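Local structure of phosphoheptose isomerase (Neisseria gonorrhoeae, 5I01) at residues His13-Ala24 with His170-Asn179; Gly120-Ile131 with Ile145-Ile155. The protein catalyses the isomerisation of sedoheptulose 7-phosphate to D-glycero-D-manno-heptose 7-phosphate as a zinc-dependent homotetramer of the SIS family. The protein carries 1 engineered substitution. All blocks are in the same frame, centred on the assembly; numbering follows the deposited sequence.

Contact 1. Residues His13-Ala24 with His170-Asn179; sequences HFAESIRAKQEA and HPRTARIQEN. With ZN (zinc ion), chain H.
R175 reaches from helix 173-193 into a hole formed by H13, E16, S17 and A20 on helix 6-27, and all three nitrogens of its guanidinium find an acceptor. NH2 gives E16 OE1 a 2.7 Å salt-bridge bond that lies in the guanidinium plane and meets the oxygen nearly along its C-O axis. Bends at chi2 (-69°) and chi3 (89°) turn the guanidinium so that one face lies on A174 and its NE/NH1 side grips E178: NE donates to OE1 at 2.9 Å and NH1 to OE2 at 2.7 Å. NH1 also makes a weak bond to H13 ND1, at the edge of an imidazole turned almost perpendicular to the guanidinium. E178 OE1 has a second donor, S17 OG at 2.9 Å, which approaches from the face of the carboxylate opposite to R175 NE. E16 OE1 is shared with R172, whose NH1 forms a longer salt bridge of 3.5 Å. N179 ND2 is satisfied by R175 O within its own helix, while its OD1 lies against the CB of A24. H13 NE2 bonds D189 of the second subunit, and E178 OE2 bonds H185 of the same subunit; Q177 binds zinc with H63, E67 and H185 of that subunit. The network of alternating charges thus probably keeps E178 ionised and places it as a second-shell partner of the zinc ligand H185.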
loop_
_atom_site.group_PDB
_atom_site.type_symbol
_atom_site.label_atom_id
_atom_site.label_comp_id
_atom_site.label_asym_id
_atom_site.label_seq_id
_atom_site.Cartn_x
_atom_site.Cartn_y
_atom_site.Cartn_z
ATOM N N HIS A 13 -7.710 -12.400 -27.604
ATOM C CA HIS A 13 -6.931 -11.511 -26.726
ATOM C C HIS A 13 -5.457 -11.410 -27.098
ATOM O O HIS A 13 -4.933 -10.303 -27.218
ATOM C CB HIS A 13 -7.039 -11.943 -25.273
ATOM C CG HIS A 13 -8.252 -11.420 -24.588
ATOM N ND1 HIS A 13 -8.242 -10.249 -23.871
ATOM C CD2 HIS A 13 -9.515 -11.896 -24.517
ATOM C CE1 HIS A 13 -9.445 -10.031 -23.372
ATOM N NE2 HIS A 13 -10.236 -11.016 -23.753
ATOM N N PHE A 14 -4.801 -12.563 -27.244
ATOM C CA PHE A 14 -3.421 -12.641 -27.761
ATOM C C PHE A 14 -3.252 -11.939 -29.118
ATOM O O PHE A 14 -2.352 -11.102 -29.285
ATOM C CB PHE A 14 -2.966 -14.104 -27.906
ATOM C CG PHE A 14 -2.450 -14.717 -26.635
ATOM C CD1 PHE A 14 -1.133 -14.505 -26.229
ATOM C CD2 PHE A 14 -3.264 -15.528 -25.850
ATOM C CE1 PHE A 14 -0.647 -15.078 -25.059
ATOM C CE2 PHE A 14 -2.785 -16.102 -24.680
ATOM C CZ PHE A 14 -1.473 -15.880 -24.285
ATOM N N ALA A 15 -4.110 -12.285 -30.077
ATOM C CA ALA A 15 -4.024 -11.709 -31.427
ATOM C C ALA A 15 -4.212 -10.201 -31.383
ATOM O O ALA A 15 -3.423 -9.457 -31.977
ATOM C CB ALA A 15 -5.030 -12.351 -32.378
ATOM N N GLU A 16 -5.223 -9.753 -30.644
ATOM C CA GLU A 16 -5.452 -8.324 -30.459
ATOM C C GLU A 16 -4.249 -7.635 -29.804
ATOM O O GLU A 16 -3.858 -6.546 -30.236
ATOM C CB GLU A 16 -6.736 -8.055 -29.664
ATOM C CG GLU A 16 -7.245 -6.620 -29.809
ATOM C CD GLU A 16 -8.394 -6.268 -28.877
ATOM O OE1 GLU A 16 -8.410 -6.764 -27.733
ATOM O OE2 GLU A 16 -9.271 -5.467 -29.281
ATOM N N SER A 17 -3.656 -8.272 -28.789
ATOM C CA SER A 17 -2.483 -7.716 -28.088
ATOM C C SER A 17 -1.247 -7.646 -28.985
ATOM O O SER A 17 -0.502 -6.678 -28.938
ATOM C CB SER A 17 -2.157 -8.520 -26.824
ATOM O OG SER A 17 -1.179 -7.845 -26.028
ATOM N N ILE A 18 -1.039 -8.679 -29.794
ATOM C CA ILE A 18 0.002 -8.644 -30.829
ATOM C C ILE A 18 -0.247 -7.489 -31.818
ATOM O O ILE A 18 0.645 -6.661 -32.012
ATOM C CB ILE A 18 0.140 -10.008 -31.554
ATOM C CG1 ILE A 18 0.762 -11.042 -30.600
ATOM C CG2 ILE A 18 0.996 -9.887 -32.814
ATOM C CD1 ILE A 18 0.421 -12.480 -30.939
ATOM N N ARG A 19 -1.450 -7.419 -32.408
ATOM C CA ARG A 19 -1.801 -6.327 -33.349
ATOM C C ARG A 19 -1.527 -4.951 -32.760
ATOM O O ARG A 19 -0.952 -4.095 -33.429
ATOM C CB ARG A 19 -3.279 -6.373 -33.768
ATOM C CG ARG A 19 -3.653 -7.505 -34.712
ATOM C CD ARG A 19 -4.893 -7.173 -35.521
ATOM N NE ARG A 19 -6.044 -6.783 -34.704
ATOM C CZ ARG A 19 -6.826 -7.611 -34.007
ATOM N NH1 ARG A 19 -6.603 -8.929 -33.970
ATOM N NH2 ARG A 19 -7.851 -7.107 -33.332
ATOM N N ALA A 20 -1.944 -4.757 -31.507
ATOM C CA ALA A 20 -1.769 -3.480 -30.797
ATOM C C ALA A 20 -0.316 -3.068 -30.656
ATOM O O ALA A 20 0.003 -1.892 -30.782
ATOM C CB ALA A 20 -2.427 -3.532 -29.435
ATOM N N LYS A 21 0.555 -4.038 -30.405
ATOM C CA LYS A 21 1.980 -3.768 -30.243
ATOM C C LYS A 21 2.700 -3.546 -31.566
ATOM O O LYS A 21 3.636 -2.763 -31.621
ATOM C CB LYS A 21 2.664 -4.872 -29.424
ATOM C CG LYS A 21 2.414 -4.738 -27.929
ATOM C CD LYS A 21 3.294 -5.675 -27.121
ATOM C CE LYS A 21 3.193 -5.380 -25.633
ATOM N NZ LYS A 21 1.793 -5.441 -25.130
ATOM N N GLN A 22 2.265 -4.223 -32.623
ATOM C CA GLN A 22 2.803 -3.974 -33.965
ATOM C C GLN A 22 2.548 -2.535 -34.467
ATOM O O GLN A 22 3.393 -1.959 -35.154
ATOM C CB GLN A 22 2.264 -5.013 -34.954
ATOM C CG GLN A 22 2.843 -6.399 -34.717
ATOM C CD GLN A 22 2.236 -7.484 -35.595
ATOM O OE1 GLN A 22 1.022 -7.538 -35.802
ATOM N NE2 GLN A 22 3.084 -8.373 -36.099
ATOM N N GLU A 23 1.404 -1.955 -34.103
ATOM C CA GLU A 23 1.070 -0.575 -34.481
ATOM C C GLU A 23 1.827 0.452 -33.651
ATOM O O GLU A 23 2.365 1.414 -34.190
ATOM C CB GLU A 23 -0.435 -0.322 -34.354
ATOM C CG GLU A 23 -1.299 -1.181 -35.278
ATOM C CD GLU A 23 -1.030 -0.953 -36.763
ATOM O OE1 GLU A 23 -0.778 0.208 -37.174
ATOM O OE2 GLU A 23 -1.082 -1.946 -37.521
ATOM N N ALA A 24 1.860 0.255 -32.338
ATOM C CA ALA A 24 2.631 1.137 -31.448
ATOM C C ALA A 24 4.126 1.141 -31.788
ATOM O O ALA A 24 4.791 2.151 -31.607
ATOM C CB ALA A 24 2.418 0.751 -29.990
ATOM N N HIS A 170 -5.099 3.045 -29.361
ATOM C CA HIS A 170 -5.962 1.869 -29.285
ATOM C C HIS A 170 -7.192 2.171 -28.437
ATOM O O HIS A 170 -7.091 2.935 -27.489
ATOM C CB HIS A 170 -5.198 0.661 -28.729
ATOM C CG HIS A 170 -5.798 -0.648 -29.132
ATOM N ND1 HIS A 170 -6.794 -1.253 -28.404
ATOM C CD2 HIS A 170 -5.604 -1.430 -30.220
ATOM C CE1 HIS A 170 -7.175 -2.364 -29.011
ATOM N NE2 HIS A 170 -6.456 -2.502 -30.108
ATOM N N PRO A 171 -8.363 1.614 -28.799
ATOM C CA PRO A 171 -9.573 1.880 -28.011
ATOM C C PRO A 171 -9.667 1.179 -26.641
ATOM O O PRO A 171 -10.152 1.767 -25.674
ATOM C CB PRO A 171 -10.699 1.367 -28.927
ATOM C CG PRO A 171 -10.057 0.369 -29.809
ATOM C CD PRO A 171 -8.699 0.942 -30.071
ATOM N N ARG A 172 -9.272 -0.085 -26.586
ATOM C CA ARG A 172 -9.455 -0.922 -25.395
ATOM C C ARG A 172 -8.409 -0.720 -24.265
ATOM O O ARG A 172 -7.188 -0.863 -24.457
ATOM C CB ARG A 172 -9.544 -2.389 -25.818
ATOM C CG ARG A 172 -10.333 -3.263 -24.872
ATOM C CD ARG A 172 -10.593 -4.629 -25.487
ATOM N NE ARG A 172 -11.080 -5.610 -24.515
ATOM C CZ ARG A 172 -11.492 -6.842 -24.814
ATOM N NH1 ARG A 172 -11.483 -7.275 -26.069
ATOM N NH2 ARG A 172 -11.917 -7.648 -23.846
ATOM N N THR A 173 -8.932 -0.387 -23.086
ATOM C CA THR A 173 -8.172 -0.202 -21.845
ATOM C C THR A 173 -7.130 -1.287 -21.547
ATOM O O THR A 173 -5.976 -0.981 -21.265
ATOM C CB THR A 173 -9.163 -0.141 -20.671
ATOM O OG1 THR A 173 -10.204 0.791 -21.000
ATOM C CG2 THR A 173 -8.475 0.298 -19.368
ATOM N N ALA A 174 -7.554 -2.549 -21.608
ATOM C CA ALA A 174 -6.668 -3.681 -21.388
ATOM C C ALA A 174 -5.450 -3.665 -22.326
ATOM O O ALA A 174 -4.330 -3.869 -21.882
ATOM C CB ALA A 174 -7.438 -4.990 -21.519
ATOM N N ARG A 175 -5.659 -3.383 -23.606
ATOM C CA ARG A 175 -4.540 -3.306 -24.561
ATOM C C ARG A 175 -3.626 -2.106 -24.283
ATOM O O ARG A 175 -2.417 -2.180 -24.487
ATOM C CB ARG A 175 -5.062 -3.223 -25.994
ATOM C CG ARG A 175 -5.942 -4.396 -26.411
ATOM C CD ARG A 175 -5.160 -5.682 -26.526
ATOM N NE ARG A 175 -5.081 -6.427 -25.280
ATOM C CZ ARG A 175 -6.053 -7.182 -24.761
ATOM N NH1 ARG A 175 -5.841 -7.826 -23.615
ATOM N NH2 ARG A 175 -7.232 -7.309 -25.360
ATOM N N ILE A 176 -4.204 -1.006 -23.812
ATOM C CA ILE A 176 -3.436 0.196 -23.490
ATOM C C ILE A 176 -2.514 -0.051 -22.286
ATOM O O ILE A 176 -1.332 0.277 -22.356
ATOM C CB ILE A 176 -4.357 1.412 -23.245
ATOM C CG1 ILE A 176 -5.119 1.767 -24.528
ATOM C CG2 ILE A 176 -3.551 2.622 -22.792
ATOM C CD1 ILE A 176 -6.448 2.434 -24.273
ATOM N N GLN A 177 -3.046 -0.625 -21.206
ATOM C CA GLN A 177 -2.230 -1.000 -20.035
ATOM C C GLN A 177 -1.049 -1.887 -20.428
ATOM O O GLN A 177 0.067 -1.652 -19.993
ATOM C CB GLN A 177 -3.070 -1.706 -18.957
ATOM C CG GLN A 177 -3.879 -0.754 -18.084
ATOM C CD GLN A 177 -5.056 -1.412 -17.340
ATOM O OE1 GLN A 177 -5.251 -2.640 -17.365
ATOM N NE2 GLN A 177 -5.857 -0.578 -16.674
ATOM N N GLU A 178 -1.303 -2.888 -21.268
ATOM C CA GLU A 178 -0.275 -3.846 -21.694
ATOM C C GLU A 178 0.854 -3.196 -22.492
ATOM O O GLU A 178 2.012 -3.588 -22.342
ATOM C CB GLU A 178 -0.901 -4.969 -22.508
ATOM C CG GLU A 178 -1.806 -5.867 -21.681
ATOM C CD GLU A 178 -2.815 -6.647 -22.513
ATOM O OE1 GLU A 178 -2.661 -6.713 -23.761
ATOM O OE2 GLU A 178 -3.778 -7.197 -21.909
ATOM N N ASN A 179 0.508 -2.227 -23.343
ATOM C CA ASN A 179 1.503 -1.401 -24.044
ATOM C C ASN A 179 2.239 -0.453 -23.071
ATOM O O ASN A 179 3.435 -0.212 -23.222
ATOM C CB ASN A 179 0.862 -0.597 -25.197
ATOM C CG ASN A 179 0.578 -1.445 -26.417
ATOM O OD1 ASN A 179 1.195 -1.277 -27.471
ATOM N ND2 ASN A 179 -0.348 -2.377 -26.279
HETATM ZN ZN ZN H . -6.258 -4.065 -16.378
#

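Contact 2. Residues Gly120-Ile131 with Ile145-Ile155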
loop_
_atom_site.group_PDB
_atom_site.type_symbol
_atom_site.label_atom_id
_atom_site.label_comp_id
_atom_site.label_asym_id
_atom_site.label_seq_id
_atom_site.Cartn_x
_atom_site.Cartn_y
_atom_site.Cartn_z
ATOM N N GLY A 120 2.599 10.769 -15.559
ATOM C CA GLY A 120 1.166 10.612 -15.320
ATOM C C GLY A 120 0.628 9.532 -16.227
ATOM O O GLY A 120 0.815 9.606 -17.431
ATOM N N ILE A 121 -0.042 8.534 -15.654
ATOM C CA ILE A 121 -0.534 7.394 -16.423
ATOM C C ILE A 121 -2.057 7.407 -16.393
ATOM O O ILE A 121 -2.663 7.515 -15.320
ATOM C CB ILE A 121 0.010 6.047 -15.902
ATOM C CG1 ILE A 121 1.534 6.111 -15.732
ATOM C CG2 ILE A 121 -0.339 4.910 -16.871
ATOM C CD1 ILE A 121 2.132 4.956 -14.964
ATOM N N SER A 122 -2.658 7.297 -17.584
ATOM C CA SER A 122 -4.095 7.427 -17.771
ATOM C C SER A 122 -4.530 6.811 -19.108
ATOM O O SER A 122 -4.201 7.339 -20.179
ATOM C CB SER A 122 -4.470 8.907 -17.735
ATOM O OG SER A 122 -5.844 9.105 -18.009
ATOM N N THR A 123 -5.299 5.729 -19.060
ATOM C CA THR A 123 -5.651 5.017 -20.282
ATOM C C THR A 123 -6.555 5.793 -21.233
ATOM O O THR A 123 -6.509 5.521 -22.408
ATOM C CB THR A 123 -6.283 3.651 -19.994
ATOM O OG1 THR A 123 -7.461 3.818 -19.200
ATOM C CG2 THR A 123 -5.283 2.751 -19.266
ATOM N N SER A 124 -7.355 6.742 -20.737
ATOM C CA SER A 124 -8.162 7.637 -21.597
ATOM C C SER A 124 -7.577 9.051 -21.819
ATOM O O SER A 124 -8.011 9.761 -22.728
ATOM C CB SER A 124 -9.576 7.777 -21.030
ATOM O OG SER A 124 -9.552 8.346 -19.731
ATOM N N GLY A 125 -6.620 9.465 -20.988
ATOM C CA GLY A 125 -6.124 10.836 -20.999
ATOM C C GLY A 125 -7.067 11.843 -20.347
ATOM O O GLY A 125 -6.834 13.045 -20.446
ATOM N N ASN A 126 -8.116 11.363 -19.668
ATOM C CA ASN A 126 -9.160 12.215 -19.072
ATOM C C ASN A 126 -9.296 12.063 -17.547
ATOM O O ASN A 126 -10.203 12.654 -16.955
ATOM C CB ASN A 126 -10.518 11.916 -19.735
ATOM C CG ASN A 126 -10.532 12.227 -21.227
ATOM O OD1 ASN A 126 -10.054 13.273 -21.673
ATOM N ND2 ASN A 126 -11.087 11.315 -22.003
ATOM N N SER A 127 -8.398 11.300 -16.913
ATOM C CA SER A 127 -8.428 11.103 -15.465
ATOM C C SER A 127 -8.275 12.438 -14.732
ATOM O O SER A 127 -7.223 13.089 -14.827
ATOM C CB SER A 127 -7.325 10.141 -15.012
ATOM O OG SER A 127 -7.613 8.817 -15.417
ATOM N N ALA A 128 -9.332 12.823 -14.005
ATOM C CA ALA A 128 -9.389 14.098 -13.278
ATOM C C ALA A 128 -8.216 14.317 -12.314
ATOM O O ALA A 128 -7.617 15.404 -12.308
ATOM C CB ALA A 128 -10.712 14.222 -12.535
ATOM N N ASN A 129 -7.882 13.298 -11.514
ATOM C CA ASN A 129 -6.747 13.434 -10.570
ATOM C C ASN A 129 -5.368 13.485 -11.233
ATOM O O ASN A 129 -4.472 14.154 -10.709
ATOM C CB ASN A 129 -6.775 12.411 -9.425
ATOM C CG ASN A 129 -6.814 10.975 -9.893
ATOM O OD1 ASN A 129 -6.688 10.679 -11.081
ATOM N ND2 ASN A 129 -7.006 10.067 -8.943
ATOM N N VAL A 130 -5.212 12.829 -12.379
ATOM C CA VAL A 130 -3.971 12.931 -13.170
ATOM C C VAL A 130 -3.837 14.295 -13.867
ATOM O O VAL A 130 -2.739 14.833 -13.946
ATOM C CB VAL A 130 -3.837 11.802 -14.208
ATOM C CG1 VAL A 130 -2.483 11.896 -14.925
ATOM C CG2 VAL A 130 -4.012 10.443 -13.536
ATOM N N ILE A 131 -4.953 14.847 -14.357
ATOM C CA ILE A 131 -4.994 16.234 -14.889
ATOM C C ILE A 131 -4.558 17.266 -13.835
ATOM O O ILE A 131 -3.679 18.099 -14.104
ATOM C CB ILE A 131 -6.410 16.615 -15.419
ATOM C CG1 ILE A 131 -6.749 15.819 -16.701
ATOM C CG2 ILE A 131 -6.536 18.129 -15.655
ATOM C CD1 ILE A 131 -8.226 15.837 -17.064
ATOM N N ILE A 145 5.770 13.459 -18.417
ATOM C CA ILE A 145 5.703 12.362 -19.378
ATOM C C ILE A 145 4.344 11.709 -19.187
ATOM O O ILE A 145 4.076 11.110 -18.145
ATOM C CB ILE A 145 6.834 11.331 -19.178
ATOM C CG1 ILE A 145 8.194 11.988 -19.411
ATOM C CG2 ILE A 145 6.661 10.126 -20.114
ATOM C CD1 ILE A 145 9.367 11.183 -18.896
ATOM N N ALA A 146 3.484 11.848 -20.188
ATOM C CA ALA A 146 2.136 11.315 -20.123
ATOM C C ALA A 146 2.098 9.965 -20.822
ATOM O O ALA A 146 2.530 9.854 -21.971
ATOM C CB ALA A 146 1.161 12.276 -20.782
ATOM N N LEU A 147 1.600 8.945 -20.117
ATOM C CA LEU A 147 1.272 7.665 -20.722
ATOM C C LEU A 147 -0.243 7.618 -20.866
ATOM O O LEU A 147 -0.953 7.443 -19.870
ATOM C CB LEU A 147 1.806 6.498 -19.878
ATOM C CG LEU A 147 3.295 6.181 -20.096
ATOM C CD1 LEU A 147 4.164 7.338 -19.617
ATOM C CD2 LEU A 147 3.717 4.906 -19.394
ATOM N N THR A 148 -0.728 7.797 -22.100
ATOM C CA THR A 148 -2.171 7.846 -22.404
ATOM C C THR A 148 -2.596 6.797 -23.423
ATOM O O THR A 148 -1.761 6.086 -23.980
ATOM C CB THR A 148 -2.602 9.231 -22.935
ATOM O OG1 THR A 148 -2.072 9.435 -24.250
ATOM C CG2 THR A 148 -2.125 10.357 -22.004
ATOM N N GLY A 149 -3.907 6.703 -23.645
ATOM C CA GLY A 149 -4.488 5.835 -24.677
ATOM C C GLY A 149 -5.552 6.562 -25.461
ATOM O O GLY A 149 -5.862 7.710 -25.166
ATOM N N ARG A 150 -6.115 5.881 -26.454
ATOM C CA ARG A 150 -7.157 6.446 -27.344
ATOM C C ARG A 150 -6.622 7.680 -28.124
ATOM O O ARG A 150 -5.638 7.534 -28.854
ATOM C CB ARG A 150 -8.472 6.691 -26.574
ATOM C CG ARG A 150 -9.063 5.402 -26.035
ATOM C CD ARG A 150 -10.091 5.595 -24.932
ATOM N NE ARG A 150 -10.369 4.313 -24.267
ATOM C CZ ARG A 150 -11.329 4.096 -23.365
ATOM N NH1 ARG A 150 -12.149 5.076 -22.981
ATOM N NH2 ARG A 150 -11.475 2.879 -22.836
ATOM N N ASP A 151 -7.230 8.862 -27.978
ATOM C CA ASP A 151 -6.736 10.084 -28.657
ATOM C C ASP A 151 -5.831 10.946 -27.775
ATOM O O ASP A 151 -5.371 11.998 -28.206
ATOM C CB ASP A 151 -7.898 10.926 -29.238
ATOM C CG ASP A 151 -8.816 11.538 -28.169
ATOM O OD1 ASP A 151 -8.542 11.417 -26.951
ATOM O OD2 ASP A 151 -9.833 12.155 -28.565
ATOM N N GLY A 152 -5.598 10.502 -26.542
ATOM C CA GLY A 152 -4.803 11.239 -25.567
ATOM C C GLY A 152 -5.587 12.121 -24.614
ATOM O O GLY A 152 -5.007 12.646 -23.670
ATOM N N GLY A 153 -6.883 12.313 -24.863
ATOM C CA GLY A 153 -7.765 13.048 -23.952
ATOM C C GLY A 153 -7.358 14.478 -23.653
ATOM O O GLY A 153 -6.627 15.100 -24.425
ATOM N N LYS A 154 -7.826 14.991 -22.519
ATOM C CA LYS A 154 -7.473 16.344 -22.092
ATOM C C LYS A 154 -5.980 16.481 -21.769
ATOM O O LYS A 154 -5.402 17.550 -21.970
ATOM C CB LYS A 154 -8.286 16.755 -20.873
ATOM C CG LYS A 154 -9.793 16.694 -21.082
ATOM C CD LYS A 154 -10.509 17.792 -20.301
ATOM C CE LYS A 154 -12.014 17.603 -20.306
ATOM N NZ LYS A 154 -12.412 16.375 -19.567
ATOM N N ILE A 155 -5.366 15.397 -21.282
ATOM C CA ILE A 155 -3.933 15.382 -20.923
ATOM C C ILE A 155 -3.008 15.681 -22.116
ATOM O O ILE A 155 -2.115 16.518 -21.994
ATOM C CB ILE A 155 -3.530 14.071 -20.190
ATOM C CG1 ILE A 155 -4.177 14.042 -18.799
ATOM C CG2 ILE A 155 -2.012 13.962 -20.053
ATOM C CD1 ILE A 155 -4.196 12.681 -18.128
#
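I155 sends its CD1 into the angle between strand 117-122 and helix 128-139, 3.7 Å from V130 CG1 and 3.8 Å from S122 CB. The isoleucine and valine side chains meet at about a right angle; V130 CG1 stands anti to its backbone nitrogen (chi1 -176°), directing that methyl at I155. I131, the next residue of helix 128-139, slants across I155, CG1 on CG1, and its CD1 lies 3.9 Å from K154 CB. On the other face of the sheet, I121 and L147 lie side by side and point the same way, CG2 against CB at 4.0 Å. Parallel strand bonds fix their spacing: L147 N donates to G120 O, and S122 N to L147 O. Beyond the strands, I155 N bonds G125 O in the carbonyl plane at 2.9 Å, and K154 N donates to N126 OD1, tilted 26° from the amide carbonyl plane. G125 and G153 pack backbone to backbone, CA atoms 4.0 Å apart, with G125 CA 3.4 Å from G152 O. S122, T123, S124 and S127, at and after the end of strand 117-122, probably bind substrate. Strands 117-122 and 143-149 are neighbours in the parallel sheet, joined through helix 128-139 as a beta-alpha-beta unit. I121 and L147 both touch H180 of helix 173-193, T148 OG1 bonds N167 of strand 164-168, and strand 49-52 flanks 117-122 on its other edge.

How the contacts relate
Both contacts are largely buried, but the centre of contact 2 lies about 9 Å from the chain centre, in the sheet core, and that of contact 1 about 17 Å, where the second subunit packs against it. Contact 1 joins two helices far apart in sequence through charged side chains; contact 2 joins consecutive strands and their following turns through backbone bonds and aliphatic packing. They share no element, yet they touch: R150 of contact 2 donates through NE to P171 O of contact 1, and I176 packs on T123. Predicted substrate-binding residues S122, T123, S124 and S127 come from contact 2, whereas contact 1 brings the zinc-bound Q177, so the two probably border one active site.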